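Local structure of cytoplasmic Protein STM1381 (Salmonella enterica subsp. enterica serovar Typhimurium, 3SOZ) at residues Y37-S40 with C41-G45; D50-A54 with H55-T59; Q87-T90 with F91-D95. The protein is of unknown function but is related to the class I glutamine amidotransferases, so that a glutaminase-like role is possible but unproven. All coordinates share one frame; numbering follows the deposited sequence.

Contact 1. Residues Y37-S40 with C41-G45; sequences YLLS and CLRQG
The carbonyl oxygen Tyr37 O is held by two donors in the helix 36-42: the backbone amide Cys41 N at 2.9 Å, one helical turn on, and the hydroxyl Ser40 OG, also at 2.9 Å. The hydroxyl approaches in the carbonyl plane, on a lone pair, beside the ordinary helix bond. A serine suits an exposed helical position of this kind because its short side chain can fold back on the preceding turn. The next two rungs follow, with Leu42 N bonded to Leu38 O and Arg43 N to Leu39 O, both at 3.0 Å. Arg43 is where the backbone leaves helical geometry, and a type II turn from Leu42 to Gly45 leads the chain away.

Side chains four residues apart meet along the turn. With CG of Tyr37 anti to the backbone N (chi1 -170°), its ring stands out from the helix, and Cys41, one turn on, lays SG over one of its faces, offset toward the rim, 4.1 Å from the ring centroid and 24° off the normal. Tyr235 meets the same tyrosine with its ring plane at about 20°. Leu38 and Leu42 approach branch to branch, CD1 to CD1, at 4.0 Å, and these leucines also pack on helix 235-246, Leu38 on Trp239 and Leu42 on Leu243. Arg43, its chain bent at chi3, slants across Leu39, with its NH2 4.1 Å from Leu39 CD2.

Helix 36-42 belongs to the beta-alpha-beta crossover between the parallel strands 5-10 and 48-53. Its leucines exclude water from the face turned to the strands and to helix 235-246, while the polarisable cysteine sulfur lies against tyrosine pi density and the serine hydroxyl finds an acceptor within its own helix.

Contact 2. Residues D50-A54 with H55-T59; sequences DYMPA and HIVQT
Extended backbone at Pro53 and Ala54 gives way to helix 56-59 through the single residue His55, and the amide Val57 N reaches back to Pro53 O at 3.1 Å. This is a beta-to-alpha junction at the C-terminal end of a parallel strand, in the doubly wound alpha/beta architecture expected of a class I glutaminase-like domain.

Aliphatic side chains pack across the bend. In the selenomethionine Met52, CG, anti to the backbone N, is carried to 3.6 Å from Ile56 CG2. Bent at its last torsion, the same chain brings CE to Val57 CG2 at 3.8 Å, crossing the valine at about a right angle; a long, flexible side chain can serve both partners. The proline ring adds a rigid surface for the other arm of Ile56, with Pro53 CD 3.7 Å from Ile56 CD1. Val57 CG2 rests on the backbone at Ala54, 3.7 Å from Ala54 CA, while the small CB of Ala54 turns away. Val57 also packs on Thr83 and Phe84 of helix 81-85, whereas Met52 faces Leu7 and Ile9 of strand 5-10.

His55 occupies the N-cap position, and its carbonyl oxygen O accepts twice from Thr59, from the amide N at 2.9 Å and from the hydroxyl OG1 at 2.7 Å, the latter tilted 18° out of the carbonyl plane.

Contact 3. Residues Q87-T90 with F91-D95; sequences QNRT and FYNMD
Asn88 and Tyr92, one helical turn apart, meet with amide and ring planes about 70° apart, the amide ND2 lying 3.9 Å from Tyr92 CE2. The tyrosine presents its edge to the helix backbone: Asn88 CA lies in the ring plane, and Asn88 O is near that plane, 3.3 Å from CD2. That same oxygen accepts the Tyr92 amide N at 2.8 Å, so backbone bond and ring placement go together. Phe91 CD2 lies over one face of the Tyr92 ring, offset toward the rim, while Phe91 itself packs on Tyr120 of the second subunit.

Arg89 stretches its chain out, so that its methylene groups pass Asp95, with CD 3.3 Å from Asp95 OD2. The carboxylate and guanidinium planes are turned 43° apart. Their charged atoms stop short of a salt bridge, Arg89 NH1 to Asp95 OD2 being 4.2 Å, although OD2 lies at the edge of the guanidinium. Asn93 crosses the same arginine obliquely, its amide plane almost perpendicular to the guanidinium plane.

Gln87 stands at the N-cap position; Met94, with positive phi, is the first residue to leave helical geometry, and the chain folds back so that Asp95 N bonds to Arg89 O at 3.1 Å. A water joins Thr90 OG1, 2.7 Å away, to Asp95 O, bridging the last turn and the loop.

The helix is therefore closed by backbone bonds and one bridging water, and opposite charge probably adds no more than a modest attraction between Arg89 and Asp95, since no salt bridge forms. Polar residues suit this exposed turn, while Thr90, Phe91 and Met94 supply apolar atoms that pack against the second subunit.

In the fold
All three contacts are local and follow one another in series along the chain, with none nested or crossed. Contact 1 closes the last turn of helix 36-42; the chain then enters strand 48-53, and Leu39 CD2 packs on Tyr51 CG of contact 2 at 3.8 Å. Contact 2 marks the exit from that strand into helix 56-59, whose end meets contact 3: Gln58 O and Asn88 N, 2.7 Å apart, probably form a hydrogen bond. Contact 3, centred about 34 Å from contact 1, closes helix 88-91 and reaches the second subunit. Together they lead from the sheet's crossover helix, past the strand's C-terminal end, to the subunit interface.

Contact 1. Residues Y37-S40 with C41-G45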
ATOM      1  N   TYR A  37      26.710  11.584  -9.668  1.00 81.26           N
ATOM      2  CA  TYR A  37      26.879  12.256 -10.941  1.00 80.55           C
ATOM      3  C   TYR A  37      26.265  13.650 -10.897  1.00 79.84           C
ATOM      4  O   TYR A  37      26.969  14.634 -11.074  1.00 80.23           O
ATOM      5  CB  TYR A  37      26.308  11.439 -12.103  1.00 80.64           C
ATOM      6  CG  TYR A  37      26.699  12.042 -13.435  1.00 81.98           C
ATOM      7  CD1 TYR A  37      28.047  12.142 -13.813  1.00 82.65           C
ATOM      8  CD2 TYR A  37      25.722  12.554 -14.303  1.00 82.23           C
ATOM      9  CE1 TYR A  37      28.410  12.732 -15.030  1.00 83.73           C
ATOM     10  CE2 TYR A  37      26.064  13.135 -15.515  1.00 82.65           C
ATOM     11  CZ  TYR A  37      27.406  13.226 -15.876  1.00 84.48           C
ATOM     12  OH  TYR A  37      27.726  13.804 -17.088  1.00 84.18           O
ATOM     13  N   LEU A  38      24.966  13.727 -10.622  1.00 78.94           N
ATOM     14  CA  LEU A  38      24.238  15.000 -10.508  1.00 77.93           C
ATOM     15  C   LEU A  38      24.853  16.038  -9.555  1.00 77.94           C
ATOM     16  O   LEU A  38      24.789  17.236  -9.796  1.00 77.57           O
ATOM     17  CB  LEU A  38      22.790  14.725 -10.106  1.00 77.29           C
ATOM     18  CG  LEU A  38      21.943  15.957  -9.848  1.00 75.64           C
ATOM     19  CD1 LEU A  38      21.859  16.783 -11.119  1.00 74.25           C
ATOM     20  CD2 LEU A  38      20.566  15.603  -9.330  1.00 73.59           C
ATOM     21  N   LEU A  39      25.433  15.576  -8.466  1.00 78.40           N
ATOM     22  CA  LEU A  39      26.124  16.474  -7.564  1.00 79.12           C
ATOM     23  C   LEU A  39      27.431  17.000  -8.155  1.00 79.78           C
ATOM     24  O   LEU A  39      27.666  18.214  -8.154  1.00 79.70           O
ATOM     25  CB  LEU A  39      26.370  15.800  -6.228  1.00 78.88           C
ATOM     26  CG  LEU A  39      25.474  16.211  -5.069  1.00 78.46           C
ATOM     27  CD1 LEU A  39      24.012  16.446  -5.444  1.00 76.74           C
ATOM     28  CD2 LEU A  39      25.617  15.131  -4.038  1.00 79.85           C
ATOM     29  N   SER A  40      28.267  16.104  -8.675  1.00 80.48           N
ATOM     30  CA  SER A  40      29.468  16.533  -9.389  1.00 81.37           C
ATOM     31  C   SER A  40      29.110  17.533 -10.489  1.00 81.72           C
ATOM     32  O   SER A  40      29.905  18.421 -10.781  1.00 82.11           O
ATOM     33  CB  SER A  40      30.240  15.345  -9.979  1.00 81.69           C
ATOM     34  OG  SER A  40      29.816  15.043 -11.308  1.00 82.76           O
ATOM     35  N   CYS A  41      27.913  17.389 -11.069  1.00 81.94           N
ATOM     36  CA  CYS A  41      27.386  18.279 -12.125  1.00 82.05           C
ATOM     37  C   CYS A  41      26.939  19.660 -11.649  1.00 82.65           C
ATOM     38  O   CYS A  41      27.078  20.654 -12.357  1.00 82.46           O
ATOM     39  CB  CYS A  41      26.183  17.621 -12.802  1.00 81.88           C
ATOM     40  SG  CYS A  41      26.549  16.704 -14.290  1.00 79.73           S
ATOM     41  N   LEU A  42      26.349  19.689 -10.463  1.00 83.84           N
ATOM     42  CA  LEU A  42      25.848  20.906  -9.854  1.00 84.74           C
ATOM     43  C   LEU A  42      26.998  21.778  -9.408  1.00 86.04           C
ATOM     44  O   LEU A  42      27.010  22.973  -9.698  1.00 86.54           O
ATOM     45  CB  LEU A  42      24.919  20.566  -8.696  1.00 84.04           C
ATOM     46  CG  LEU A  42      23.470  20.710  -9.132  1.00 83.25           C
ATOM     47  CD1 LEU A  42      23.343  20.430 -10.600  1.00 83.03           C
ATOM     48  CD2 LEU A  42      22.519  19.853  -8.316  1.00 81.26           C
ATOM     49  N   ARG A  43      27.965  21.174  -8.716  1.00 87.57           N
ATOM     50  CA  ARG A  43      29.275  21.786  -8.498  1.00 89.17           C
ATOM     51  C   ARG A  43      29.917  21.843  -9.867  1.00 89.75           C
ATOM     52  O   ARG A  43      29.500  21.116 -10.767  1.00 90.28           O
ATOM     53  CB  ARG A  43      30.131  20.925  -7.564  1.00 89.46           C
ATOM     54  CG  ARG A  43      29.503  20.614  -6.193  1.00 91.43           C
ATOM     55  CD  ARG A  43      30.430  19.732  -5.350  1.00 94.61           C
ATOM     56  NE  ARG A  43      29.717  18.612  -4.725  1.00 97.07           N
ATOM     57  CZ  ARG A  43      29.495  18.458  -3.415  1.00 98.38           C
ATOM     58  NH1 ARG A  43      29.924  19.353  -2.520  1.00 99.20           N
ATOM     59  NH2 ARG A  43      28.841  17.387  -2.995  1.00 98.33           N
ATOM     60  N   GLN A  44      30.911  22.696 -10.067  1.00 90.42           N
ATOM     61  CA  GLN A  44      31.515  22.762 -11.402  1.00 91.14           C
ATOM     62  C   GLN A  44      30.559  23.477 -12.401  1.00 90.53           C
ATOM     63  O   GLN A  44      30.979  23.900 -13.486  1.00 90.74           O
ATOM     64  CB  GLN A  44      31.961  21.346 -11.866  1.00 91.52           C
ATOM     65  CG  GLN A  44      32.436  21.194 -13.336  1.00 94.44           C
ATOM     66  CD  GLN A  44      31.376  20.554 -14.259  1.00 97.50           C
ATOM     67  OE1 GLN A  44      30.386  21.192 -14.663  1.00 98.21           O
ATOM     68  NE2 GLN A  44      31.596  19.284 -14.600  1.00 97.83           N
ATOM     69  N   GLY A  45      29.286  23.607 -12.023  1.00 89.66           N
ATOM     70  CA  GLY A  45      28.418  24.646 -12.573  1.00 88.53           C
ATOM     71  C   GLY A  45      28.361  25.791 -11.561  1.00 88.23           C
ATOM     72  O   GLY A  45      27.360  26.507 -11.477  1.00 88.01           O
TER

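Contact 2. Residues D50-A54 with H55-T59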
ATOM      1  N   ASP A  50      25.773  21.625  -0.112  1.00 70.83           N
ATOM      2  CA  ASP A  50      25.719  20.756   1.069  1.00 69.43           C
ATOM      3  C   ASP A  50      24.880  19.492   0.720  1.00 67.67           C
ATOM      4  O   ASP A  50      23.703  19.602   0.325  1.00 66.95           O
ATOM      5  CB  ASP A  50      25.105  21.521   2.251  1.00 70.06           C
ATOM      6  CG  ASP A  50      26.025  22.627   2.803  1.00 71.77           C
ATOM      7  OD1 ASP A  50      27.253  22.609   2.506  1.00 74.30           O
ATOM      8  OD2 ASP A  50      25.521  23.508   3.564  1.00 72.13           O
ATOM      9  N   TYR A  51      25.508  18.315   0.808  1.00 65.61           N
ATOM     10  CA  TYR A  51      24.813  17.046   0.604  1.00 63.67           C
ATOM     11  C   TYR A  51      24.322  16.586   1.943  1.00 62.13           C
ATOM     12  O   TYR A  51      25.098  16.399   2.861  1.00 61.06           O
ATOM     13  CB  TYR A  51      25.735  15.961   0.014  1.00 64.19           C
ATOM     14  CG  TYR A  51      25.046  14.614  -0.276  1.00 64.59           C
ATOM     15  CD1 TYR A  51      23.720  14.569  -0.688  1.00 64.60           C
ATOM     16  CD2 TYR A  51      25.740  13.396  -0.164  1.00 66.75           C
ATOM     17  CE1 TYR A  51      23.078  13.372  -0.963  1.00 66.45           C
ATOM     18  CE2 TYR A  51      25.094  12.159  -0.440  1.00 67.71           C
ATOM     19  CZ  TYR A  51      23.755  12.176  -0.838  1.00 67.69           C
ATOM     20  OH  TYR A  51      23.064  11.031  -1.145  1.00 68.56           O
HETATM   21  N   MSE A  52      23.024  16.401   2.074  1.00 60.90           N
HETATM   22  CA  MSE A  52      22.528  15.860   3.327  1.00 60.01           C
HETATM   23  C   MSE A  52      21.885  14.482   3.108  1.00 59.15           C
HETATM   24  O   MSE A  52      20.737  14.391   2.662  1.00 58.26           O
HETATM   25  CB  MSE A  52      21.592  16.844   4.009  1.00 59.42           C
HETATM   26  CG  MSE A  52      20.951  16.260   5.190  1.00 62.73           C
HETATM   27 SE   MSE A  52      19.957  17.485   6.304  1.00 71.07          SE
HETATM   28  CE  MSE A  52      18.415  17.722   5.224  1.00 68.09           C
ATOM     29  N   PRO A  53      22.634  13.405   3.421  1.00 58.92           N
ATOM     30  CA  PRO A  53      22.039  12.073   3.332  1.00 59.44           C
ATOM     31  C   PRO A  53      20.826  11.958   4.251  1.00 60.05           C
ATOM     32  O   PRO A  53      20.733  12.684   5.252  1.00 60.60           O
ATOM     33  CB  PRO A  53      23.169  11.125   3.771  1.00 59.02           C
ATOM     34  CG  PRO A  53      24.193  11.947   4.399  1.00 58.73           C
ATOM     35  CD  PRO A  53      24.005  13.372   3.960  1.00 58.91           C
ATOM     36  N   ALA A  54      19.869  11.109   3.889  1.00 60.63           N
ATOM     37  CA  ALA A  54      18.849  10.691   4.857  1.00 61.73           C
ATOM     38  C   ALA A  54      19.722   9.999   5.877  1.00 62.07           C
ATOM     39  O   ALA A  54      20.802   9.524   5.524  1.00 63.75           O
ATOM     40  CB  ALA A  54      17.873   9.736   4.217  1.00 61.57           C
ATOM     41  N   HIS A  55      19.343   9.965   7.132  1.00 61.45           N
ATOM     42  CA  HIS A  55      20.355   9.649   8.170  1.00 61.78           C
ATOM     43  C   HIS A  55      20.843  10.917   8.794  1.00 60.95           C
ATOM     44  O   HIS A  55      20.704  11.086  10.007  1.00 61.30           O
ATOM     45  CB  HIS A  55      21.603   8.866   7.729  1.00 61.65           C
ATOM     46  CG  HIS A  55      22.577   8.643   8.860  1.00 66.71           C
ATOM     47  ND1 HIS A  55      22.170   8.309  10.149  1.00 69.09           N
ATOM     48  CD2 HIS A  55      23.937   8.715   8.908  1.00 69.82           C
ATOM     49  CE1 HIS A  55      23.231   8.193  10.934  1.00 70.23           C
ATOM     50  NE2 HIS A  55      24.317   8.428  10.207  1.00 70.39           N
ATOM     51  N   ILE A  56      21.428  11.820   8.007  1.00 60.02           N
ATOM     52  CA  ILE A  56      21.600  13.149   8.588  1.00 59.33           C
ATOM     53  C   ILE A  56      20.229  13.748   8.834  1.00 58.00           C
ATOM     54  O   ILE A  56      19.971  14.244   9.917  1.00 57.91           O
ATOM     55  CB  ILE A  56      22.622  14.067   7.887  1.00 59.89           C
ATOM     56  CG1 ILE A  56      24.051  13.555   8.192  1.00 61.59           C
ATOM     57  CG2 ILE A  56      22.450  15.526   8.385  1.00 58.83           C
ATOM     58  CD1 ILE A  56      25.209  14.277   7.384  1.00 65.75           C
ATOM     59  N   VAL A  57      19.327  13.616   7.872  1.00 57.38           N
ATOM     60  CA  VAL A  57      17.921  13.921   8.120  1.00 56.58           C
ATOM     61  C   VAL A  57      17.359  13.181   9.325  1.00 56.83           C
ATOM     62  O   VAL A  57      16.578  13.752  10.074  1.00 56.98           O
ATOM     63  CB  VAL A  57      17.027  13.545   6.970  1.00 56.23           C
ATOM     64  CG1 VAL A  57      15.632  14.089   7.234  1.00 55.89           C
ATOM     65  CG2 VAL A  57      17.585  14.031   5.625  1.00 55.99           C
ATOM     66  N   GLN A  58      17.765  11.925   9.518  1.00 56.86           N
ATOM     67  CA  GLN A  58      17.126  11.072  10.505  1.00 57.24           C
ATOM     68  C   GLN A  58      17.569  11.342  11.952  1.00 58.48           C
ATOM     69  O   GLN A  58      16.827  11.026  12.914  1.00 58.49           O
ATOM     70  CB  GLN A  58      17.393   9.623  10.168  1.00 56.67           C
ATOM     71  CG  GLN A  58      16.528   9.091   9.088  1.00 55.21           C
ATOM     72  CD  GLN A  58      16.739   7.608   8.873  1.00 52.86           C
ATOM     73  OE1 GLN A  58      17.859   7.153   8.586  1.00 54.33           O
ATOM     74  NE2 GLN A  58      15.662   6.843   8.989  1.00 48.20           N
ATOM     75  N   THR A  59      18.782  11.890  12.075  1.00 59.12           N
ATOM     76  CA  THR A  59      19.445  12.170  13.357  1.00 59.85           C
ATOM     77  C   THR A  59      19.634  13.691  13.672  1.00 61.19           C
ATOM     78  O   THR A  59      19.271  14.113  14.752  1.00 60.53           O
ATOM     79  CB  THR A  59      20.832  11.484  13.427  1.00 59.43           C
ATOM     80  OG1 THR A  59      21.651  12.000  12.377  1.00 58.36           O
ATOM     81  CG2 THR A  59      20.732   9.939  13.301  1.00 57.76           C
TER

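Contact 3. Residues Q87-T90 with F91-D95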
ATOM      1  N   GLN A  87      11.826  10.956  12.423  1.00 49.98           N
ATOM      2  CA  GLN A  87      13.262  10.985  12.688  1.00 49.46           C
ATOM      3  C   GLN A  87      13.521  10.064  13.873  1.00 49.00           C
ATOM      4  O   GLN A  87      12.564   9.643  14.556  1.00 48.27           O
ATOM      5  CB  GLN A  87      13.713  12.414  12.968  1.00 49.78           C
ATOM      6  CG  GLN A  87      13.638  13.362  11.771  1.00 51.37           C
ATOM      7  CD  GLN A  87      13.744  14.841  12.161  1.00 54.41           C
ATOM      8  OE1 GLN A  87      12.915  15.643  11.763  1.00 55.57           O
ATOM      9  NE2 GLN A  87      14.778  15.201  12.915  1.00 55.71           N
ATOM     10  N   ASN A  88      14.781   9.723  14.120  1.00 48.66           N
ATOM     11  CA  ASN A  88      15.044   8.676  15.102  1.00 49.75           C
ATOM     12  C   ASN A  88      14.519   9.029  16.492  1.00 51.10           C
ATOM     13  O   ASN A  88      13.973   8.182  17.193  1.00 50.96           O
ATOM     14  CB  ASN A  88      16.515   8.354  15.181  1.00 49.28           C
ATOM     15  CG  ASN A  88      17.095   7.814  13.889  1.00 50.40           C
ATOM     16  OD1 ASN A  88      18.318   7.716  13.773  1.00 52.92           O
ATOM     17  ND2 ASN A  88      16.252   7.450  12.918  1.00 51.24           N
ATOM     18  N   ARG A  89      14.644  10.309  16.852  1.00 53.29           N
ATOM     19  CA  ARG A  89      14.257  10.816  18.144  1.00 54.91           C
ATOM     20  C   ARG A  89      12.764  10.805  18.326  1.00 54.78           C
ATOM     21  O   ARG A  89      12.309  10.665  19.435  1.00 55.39           O
ATOM     22  CB  ARG A  89      14.822  12.222  18.396  1.00 56.96           C
ATOM     23  CG  ARG A  89      16.354  12.284  18.627  1.00 60.74           C
ATOM     24  CD  ARG A  89      16.771  13.479  19.480  1.00 69.91           C
ATOM     25  NE  ARG A  89      18.189  13.807  19.249  1.00 78.69           N
ATOM     26  CZ  ARG A  89      19.065  14.252  20.161  1.00 80.59           C
ATOM     27  NH1 ARG A  89      18.706  14.428  21.436  1.00 80.70           N
ATOM     28  NH2 ARG A  89      20.322  14.516  19.786  1.00 80.04           N
ATOM     29  N   THR A  90      11.993  10.933  17.258  1.00 55.14           N
ATOM     30  CA  THR A  90      10.529  10.823  17.365  1.00 55.26           C
ATOM     31  C   THR A  90      10.145   9.392  17.445  1.00 55.42           C
ATOM     32  O   THR A  90       9.442   8.975  18.353  1.00 55.45           O
ATOM     33  CB  THR A  90       9.804  11.379  16.144  1.00 55.21           C
ATOM     34  OG1 THR A  90      10.083  12.775  16.002  1.00 56.96           O
ATOM     35  CG2 THR A  90       8.315  11.202  16.276  1.00 55.17           C
ATOM     36  N   PHE A  91      10.612   8.634  16.467  1.00 56.51           N
ATOM     37  CA  PHE A  91      10.186   7.247  16.328  1.00 57.28           C
ATOM     38  C   PHE A  91      10.702   6.275  17.438  1.00 58.58           C
ATOM     39  O   PHE A  91       9.967   5.410  17.884  1.00 58.84           O
ATOM     40  CB  PHE A  91      10.482   6.734  14.899  1.00 55.90           C
ATOM     41  CG  PHE A  91       9.726   5.477  14.542  1.00 52.70           C
ATOM     42  CD1 PHE A  91       8.348   5.498  14.374  1.00 51.45           C
ATOM     43  CD2 PHE A  91      10.382   4.277  14.393  1.00 48.97           C
ATOM     44  CE1 PHE A  91       7.647   4.308  14.063  1.00 50.05           C
ATOM     45  CE2 PHE A  91       9.684   3.110  14.095  1.00 47.95           C
ATOM     46  CZ  PHE A  91       8.321   3.132  13.930  1.00 45.53           C
ATOM     47  N   TYR A  92      11.947   6.421  17.868  1.00 59.99           N
ATOM     48  CA  TYR A  92      12.529   5.473  18.810  1.00 62.13           C
ATOM     49  C   TYR A  92      12.687   6.039  20.222  1.00 64.44           C
ATOM     50  O   TYR A  92      12.627   5.285  21.199  1.00 63.99           O
ATOM     51  CB  TYR A  92      13.900   5.026  18.321  1.00 60.99           C
ATOM     52  CG  TYR A  92      13.845   4.424  16.965  1.00 59.34           C
ATOM     53  CD1 TYR A  92      13.356   3.126  16.788  1.00 56.21           C
ATOM     54  CD2 TYR A  92      14.254   5.149  15.839  1.00 55.82           C
ATOM     55  CE1 TYR A  92      13.291   2.562  15.526  1.00 55.71           C
ATOM     56  CE2 TYR A  92      14.188   4.593  14.584  1.00 55.57           C
ATOM     57  CZ  TYR A  92      13.709   3.292  14.429  1.00 55.83           C
ATOM     58  OH  TYR A  92      13.649   2.713  13.183  1.00 56.58           O
ATOM     59  N   ASN A  93      12.925   7.356  20.309  1.00 67.18           N
ATOM     60  CA  ASN A  93      13.173   8.026  21.592  1.00 69.71           C
ATOM     61  C   ASN A  93      11.968   8.653  22.261  1.00 70.44           C
ATOM     62  O   ASN A  93      11.986   8.863  23.448  1.00 70.67           O
ATOM     63  CB  ASN A  93      14.365   8.992  21.520  1.00 69.63           C
ATOM     64  CG  ASN A  93      15.688   8.254  21.309  1.00 72.53           C
ATOM     65  OD1 ASN A  93      15.808   7.071  21.659  1.00 74.98           O
ATOM     66  ND2 ASN A  93      16.678   8.934  20.714  1.00 73.67           N
HETATM   67  N   MSE A  94      10.911   8.931  21.522  1.00 72.18           N
HETATM   68  CA  MSE A  94       9.712   9.458  22.153  1.00 74.38           C
HETATM   69  C   MSE A  94       9.876  10.936  22.550  1.00 73.74           C
HETATM   70  O   MSE A  94       9.101  11.482  23.329  1.00 74.24           O
HETATM   71  CB  MSE A  94       9.330   8.559  23.344  1.00 75.56           C
HETATM   72  CG  MSE A  94       8.405   7.380  22.942  1.00 82.58           C
HETATM   73 SE   MSE A  94       6.480   8.011  22.940  1.00100.58          SE
HETATM   74  CE  MSE A  94       5.969   7.381  24.759  1.00 95.86           C
ATOM     75  N   ASP A  95      10.889  11.574  21.982  1.00 73.16           N
ATOM     76  CA  ASP A  95      11.124  13.004  22.126  1.00 72.70           C
ATOM     77  C   ASP A  95      10.045  13.733  21.353  1.00 72.38           C
ATOM     78  O   ASP A  95       9.218  13.101  20.725  1.00 72.79           O
ATOM     79  CB  ASP A  95      12.526  13.391  21.595  1.00 72.65           C
ATOM     80  CG  ASP A  95      13.668  12.830  22.459  1.00 72.60           C
ATOM     81  OD1 ASP A  95      13.406  12.354  23.575  1.00 72.17           O
ATOM     82  OD2 ASP A  95      14.843  12.865  22.035  1.00 74.56           O
TER
HETATM   83  O   HOH W   1       8.429  13.911  17.781  1.00 55.27           O